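Local coordinates for protein Vlm2 (Streptomyces tsusimaensis, PDB 6ECB) that takes part in nonribosomal synthesis of the depsipeptide valinomycin, this chain being its thioesterase domain, an alpha/beta-hydrolase-type module, at residues Lys195-Pro198 / Arg199-Ala202; Asp210-Leu213 / Arg214-His218. All blocks are in the same frame, centred on the assembly; numbering follows the deposited sequence.

Interaction 1 of 2, residues Lys195-Pro198 / Arg199-Ala202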
loop_
_atom_site.group_PDB
_atom_site.type_symbol
_atom_site.label_atom_id
_atom_site.label_comp_id
_atom_site.label_asym_id
_atom_site.label_seq_id
_atom_site.Cartn_x
_atom_site.Cartn_y
_atom_site.Cartn_z
ATOM N N LYS A 195 -20.591 -3.591 -4.732
ATOM C CA LYS A 195 -21.062 -3.759 -6.098
ATOM C C LYS A 195 -21.705 -2.509 -6.671
ATOM O O LYS A 195 -21.795 -2.400 -7.897
ATOM C CB LYS A 195 -22.040 -4.934 -6.191
ATOM C CG LYS A 195 -23.294 -4.818 -5.354
ATOM C CD LYS A 195 -24.015 -6.177 -5.323
ATOM C CE LYS A 195 -25.329 -6.141 -4.545
ATOM N NZ LYS A 195 -25.813 -7.521 -4.215
ATOM N N ASN A 196 -22.164 -1.570 -5.839
ATOM C CA ASN A 196 -22.696 -0.313 -6.355
ATOM C C ASN A 196 -21.964 0.889 -5.771
ATOM O O ASN A 196 -22.517 1.997 -5.751
ATOM C CB ASN A 196 -24.199 -0.179 -6.090
ATOM C CG ASN A 196 -24.864 0.820 -7.036
ATOM O OD1 ASN A 196 -24.555 0.849 -8.224
ATOM N ND2 ASN A 196 -25.764 1.651 -6.512
ATOM N N ASP A 197 -20.731 0.693 -5.300
ATOM C CA ASP A 197 -19.918 1.793 -4.807
ATOM C C ASP A 197 -19.035 2.250 -5.959
ATOM O O ASP A 197 -18.156 1.489 -6.387
ATOM C CB ASP A 197 -19.076 1.347 -3.630
ATOM C CG ASP A 197 -18.042 2.387 -3.215
ATOM O OD1 ASP A 197 -18.108 3.537 -3.690
ATOM O OD2 ASP A 197 -17.164 2.040 -2.410
ATOM N N PRO A 198 -19.222 3.462 -6.493
ATOM C CA PRO A 198 -18.550 3.822 -7.754
ATOM C C PRO A 198 -17.038 3.940 -7.633
ATOM O O PRO A 198 -16.346 3.961 -8.659
ATOM C CB PRO A 198 -19.197 5.164 -8.112
ATOM C CG PRO A 198 -19.602 5.745 -6.793
ATOM C CD PRO A 198 -20.016 4.580 -5.947
ATOM N N ARG A 199 -16.510 4.014 -6.415
ATOM C CA ARG A 199 -15.065 4.064 -6.220
ATOM C C ARG A 199 -14.410 2.718 -6.520
ATOM O O ARG A 199 -13.251 2.677 -6.947
ATOM C CB ARG A 199 -14.754 4.492 -4.783
ATOM C CG ARG A 199 -15.184 5.931 -4.413
ATOM C CD ARG A 199 -15.224 6.143 -2.897
ATOM N NE ARG A 199 -16.418 5.566 -2.269
ATOM C CZ ARG A 199 -16.788 5.764 -1.001
ATOM N NH1 ARG A 199 -16.072 6.539 -0.194
ATOM N NH2 ARG A 199 -17.893 5.186 -0.534
ATOM N N VAL A 200 -15.123 1.610 -6.304
ATOM C CA VAL A 200 -14.516 0.290 -6.438
ATOM C C VAL A 200 -15.312 -0.675 -7.311
ATOM O O VAL A 200 -14.781 -1.717 -7.692
ATOM C CB VAL A 200 -14.295 -0.338 -5.048
ATOM C CG1 VAL A 200 -13.463 0.585 -4.182
ATOM C CG2 VAL A 200 -15.644 -0.634 -4.381
ATOM N N SER A 201 -16.574 -0.383 -7.629
ATOM C CA SER A 201 -17.396 -1.364 -8.342
ATOM C C SER A 201 -16.837 -1.697 -9.721
ATOM O O SER A 201 -17.157 -2.756 -10.269
ATOM C CB SER A 201 -18.827 -0.850 -8.476
ATOM O OG SER A 201 -18.878 0.282 -9.316
ATOM N N ALA A 202 -16.004 -0.822 -10.281
ATOM C CA ALA A 202 -15.466 -1.045 -11.617
ATOM C C ALA A 202 -14.631 -2.317 -11.669
ATOM O O ALA A 202 -14.649 -3.039 -12.674
ATOM C CB ALA A 202 -14.621 0.156 -12.044
#
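The backbone carbonyl of D197 closes a tight turn over P198 and R199, accepting the amide of V200 as in a beta turn and, one residue further on, that of S201. The S201 bond, N to D197 O, is short at 2.7 Å and runs nearly along the C=O axis. V200 N lies 3.0 Å from the same D197 O but comes in above the carbonyl plane, and S201 OG adds a weak third bond. The CB of S201 also rests against K195 O, 3.4 Å away, so this residue meets two carbonyls.

The D197 side chain turns back over the same residues. A chi1 of 171° swings the carboxylate away from the backbone N and beside the carbonyl carbon, where OD1 accepts R199 N at 3.2 Å from above the carboxylate plane; this bond, spanning a proline, makes an Asx-Pro turn. OD1 also receives R199 NE at 3.0 Å in a salt bridge whose N-H...O hydrogen bond is nearly straight (169° at the hydrogen). Here OD1 offers its syn lone pair and lies in the guanidinium plane, although the two flat groups stand 71° apart. A bend at chi3 of R199 folds NE back to this oxygen. OD2 lies beside V200 CG2 and forms a salt bridge with R193. Replacing D197 by an alanine removes both carboxylate oxygens, which would probably leave R199 N and NE without this acceptor and R193 without its carboxylate mate.

The turn lies in the loop that leaves helix 183-194 and leads to helix 206-220. R199 and V200 pack on R193 and A194 at the end of the first helix, while R199 NH1 forms a salt bridge with E56 of helix 55-60, tying the loop to that helix as well.

Interaction 2 of 2, residues Asp210-Leu213 / Arg214-His218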
loop_
_atom_site.group_PDB
_atom_site.type_symbol
_atom_site.label_atom_id
_atom_site.label_comp_id
_atom_site.label_asym_id
_atom_site.label_seq_id
_atom_site.Cartn_x
_atom_site.Cartn_y
_atom_site.Cartn_z
ATOM N N ASP A 210 -11.627 -12.969 -5.044
ATOM C CA ASP A 210 -10.972 -14.264 -4.896
ATOM C C ASP A 210 -9.482 -14.159 -5.184
ATOM O O ASP A 210 -8.647 -14.677 -4.429
ATOM C CB ASP A 210 -11.637 -15.268 -5.839
ATOM C CG ASP A 210 -11.122 -16.671 -5.631
ATOM O OD1 ASP A 210 -11.396 -17.227 -4.547
ATOM O OD2 ASP A 210 -10.440 -17.208 -6.536
ATOM N N ARG A 211 -9.125 -13.460 -6.256
ATOM C CA ARG A 211 -7.719 -13.366 -6.626
ATOM C C ARG A 211 -6.952 -12.550 -5.605
ATOM O O ARG A 211 -5.818 -12.881 -5.252
ATOM C CB ARG A 211 -7.588 -12.762 -8.017
ATOM C CG ARG A 211 -8.105 -13.673 -9.130
ATOM C CD ARG A 211 -8.176 -12.910 -10.452
ATOM N NE ARG A 211 -8.704 -13.746 -11.537
ATOM C CZ ARG A 211 -7.966 -14.335 -12.475
ATOM N NH1 ARG A 211 -6.651 -14.184 -12.490
ATOM N NH2 ARG A 211 -8.548 -15.077 -13.407
ATOM N N PHE A 212 -7.576 -11.491 -5.092
ATOM C CA PHE A 212 -6.946 -10.686 -4.059
ATOM C C PHE A 212 -6.691 -11.517 -2.805
ATOM O O PHE A 212 -5.603 -11.460 -2.220
ATOM C CB PHE A 212 -7.829 -9.472 -3.719
ATOM C CG PHE A 212 -7.474 -8.866 -2.397
ATOM C CD1 PHE A 212 -6.445 -7.975 -2.307
ATOM C CD2 PHE A 212 -8.141 -9.251 -1.240
ATOM C CE1 PHE A 212 -6.075 -7.453 -1.099
ATOM C CE2 PHE A 212 -7.776 -8.736 -0.012
ATOM C CZ PHE A 212 -6.755 -7.836 0.059
ATOM N N LEU A 213 -7.689 -12.279 -2.361
ATOM C CA LEU A 213 -7.531 -13.025 -1.116
ATOM C C LEU A 213 -6.457 -14.101 -1.250
ATOM O O LEU A 213 -5.689 -14.344 -0.310
ATOM C CB LEU A 213 -8.859 -13.638 -0.701
ATOM C CG LEU A 213 -9.937 -12.633 -0.297
ATOM C CD1 LEU A 213 -11.286 -13.323 -0.226
ATOM C CD2 LEU A 213 -9.561 -12.017 1.040
ATOM N N ARG A 214 -6.360 -14.729 -2.423
ATOM C CA ARG A 214 -5.332 -15.750 -2.616
ATOM C C ARG A 214 -3.946 -15.121 -2.686
ATOM O O ARG A 214 -3.003 -15.622 -2.068
ATOM C CB ARG A 214 -5.616 -16.567 -3.876
ATOM C CG ARG A 214 -6.876 -17.424 -3.805
ATOM C CD ARG A 214 -7.103 -18.236 -5.094
ATOM N NE ARG A 214 -8.358 -18.993 -5.014
ATOM C CZ ARG A 214 -8.496 -20.120 -4.320
ATOM N NH1 ARG A 214 -7.459 -20.641 -3.661
ATOM N NH2 ARG A 214 -9.672 -20.733 -4.290
ATOM N N LEU A 215 -3.797 -14.011 -3.412
ATOM C CA LEU A 215 -2.493 -13.356 -3.455
ATOM C C LEU A 215 -2.121 -12.801 -2.080
ATOM O O LEU A 215 -0.957 -12.822 -1.681
ATOM C CB LEU A 215 -2.483 -12.247 -4.509
ATOM C CG LEU A 215 -1.165 -11.479 -4.669
ATOM C CD1 LEU A 215 0.009 -12.425 -4.951
ATOM C CD2 LEU A 215 -1.322 -10.465 -5.789
ATOM N N GLN A 216 -3.105 -12.316 -1.328
ATOM C CA GLN A 216 -2.824 -11.813 0.012
ATOM C C GLN A 216 -2.241 -12.899 0.908
ATOM O O GLN A 216 -1.228 -12.677 1.579
ATOM C CB GLN A 216 -4.104 -11.243 0.636
ATOM C CG GLN A 216 -3.869 -10.671 2.020
ATOM C CD GLN A 216 -5.163 -10.136 2.620
ATOM O OE1 GLN A 216 -6.204 -10.769 2.522
ATOM N NE2 GLN A 216 -5.095 -8.958 3.228
ATOM N N MET A 217 -2.874 -14.080 0.948
ATOM C CA MET A 217 -2.351 -15.171 1.767
ATOM C C MET A 217 -0.923 -15.503 1.363
ATOM O O MET A 217 -0.060 -15.732 2.216
ATOM C CB MET A 217 -3.232 -16.419 1.633
ATOM C CG MET A 217 -2.948 -17.471 2.704
ATOM S SD MET A 217 -3.402 -16.908 4.363
ATOM C CE MET A 217 -4.893 -15.996 4.003
ATOM N N HIS A 218 -0.651 -15.511 0.056
ATOM C CA HIS A 218 0.699 -15.784 -0.431
ATOM C C HIS A 218 1.696 -14.742 0.071
ATOM O O HIS A 218 2.778 -15.082 0.556
ATOM C CB HIS A 218 0.688 -15.803 -1.960
ATOM C CG HIS A 218 2.041 -15.823 -2.574
ATOM N ND1 HIS A 218 2.816 -16.963 -2.605
ATOM C CD2 HIS A 218 2.755 -14.858 -3.197
ATOM C CE1 HIS A 218 3.964 -16.688 -3.202
ATOM N NE2 HIS A 218 3.951 -15.419 -3.573
HETATM O O HOH W 1 -6.435 -13.552 2.312
#
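D210 and R214, one turn apart on an alpha-helix, meet through OD2 and NE at 3.1 Å in a salt bridge. The carboxylate and guanidinium planes are steeply inclined, 72° apart: OD2 sits in the plane of the guanidinium at its edge, whereas NE reaches OD2 on the syn side but out of the carboxylate plane. R214 runs extended from CG to NE back along the helix, its CG passing 3.3 Å from D210 O.

F212 and Q216 form a second pair at the same spacing. Q216, with CG opposite the backbone N (chi1 -179°) and extended beyond, brings its amide to the CE2 and CZ atoms of the ring. OE1 lies 3.6 Å from F212 CE2 and NE2 lies 3.7 Å from F212 CZ, with ring and amide planes inclined at 54°. L213 lies alongside Q216, pointing the same way, and its CD2 approaches OE1 at 3.9 Å. A water donates to both L213 O and Q216 OE1, 2.8 Å from OE1, and so links the amide oxygen to the carbonyl of L213. The i-to-i+4 backbone bonds of the helix, such as Q216 N to F212 O, set the spacing of both pairs.

Outside the helix, L213 packs on L163 and Y183, and Q216 on I162. The chemistry is thus divided: on the more exposed side a single N-H of R214 joins the opposite charges, with K187 as a long, weak second partner of D210, while among buried residues an amide flanks an aromatic ring and its oxygen is satisfied by a bridging water.

Interactions 1 and 2 follow in series along the chain and do not touch: their centres are 20 Å apart and their nearest atoms about 11 Å. Helix 183-194 connects them, since V200 packs on A194 at one end and L213 on Y183 and K187 nearer the other. Both belong to the largely helical insertion between strands 134-137 and 237-241, the position of the lid in related thioesterases. Each also reaches beyond that insertion, 195-202 to helix 55-60 through E56 and 210-218 to the loop that holds T50 through F212. Neither includes S111, D138 or H273, which have the arrangement of a catalytic triad and are the probable active-site residues.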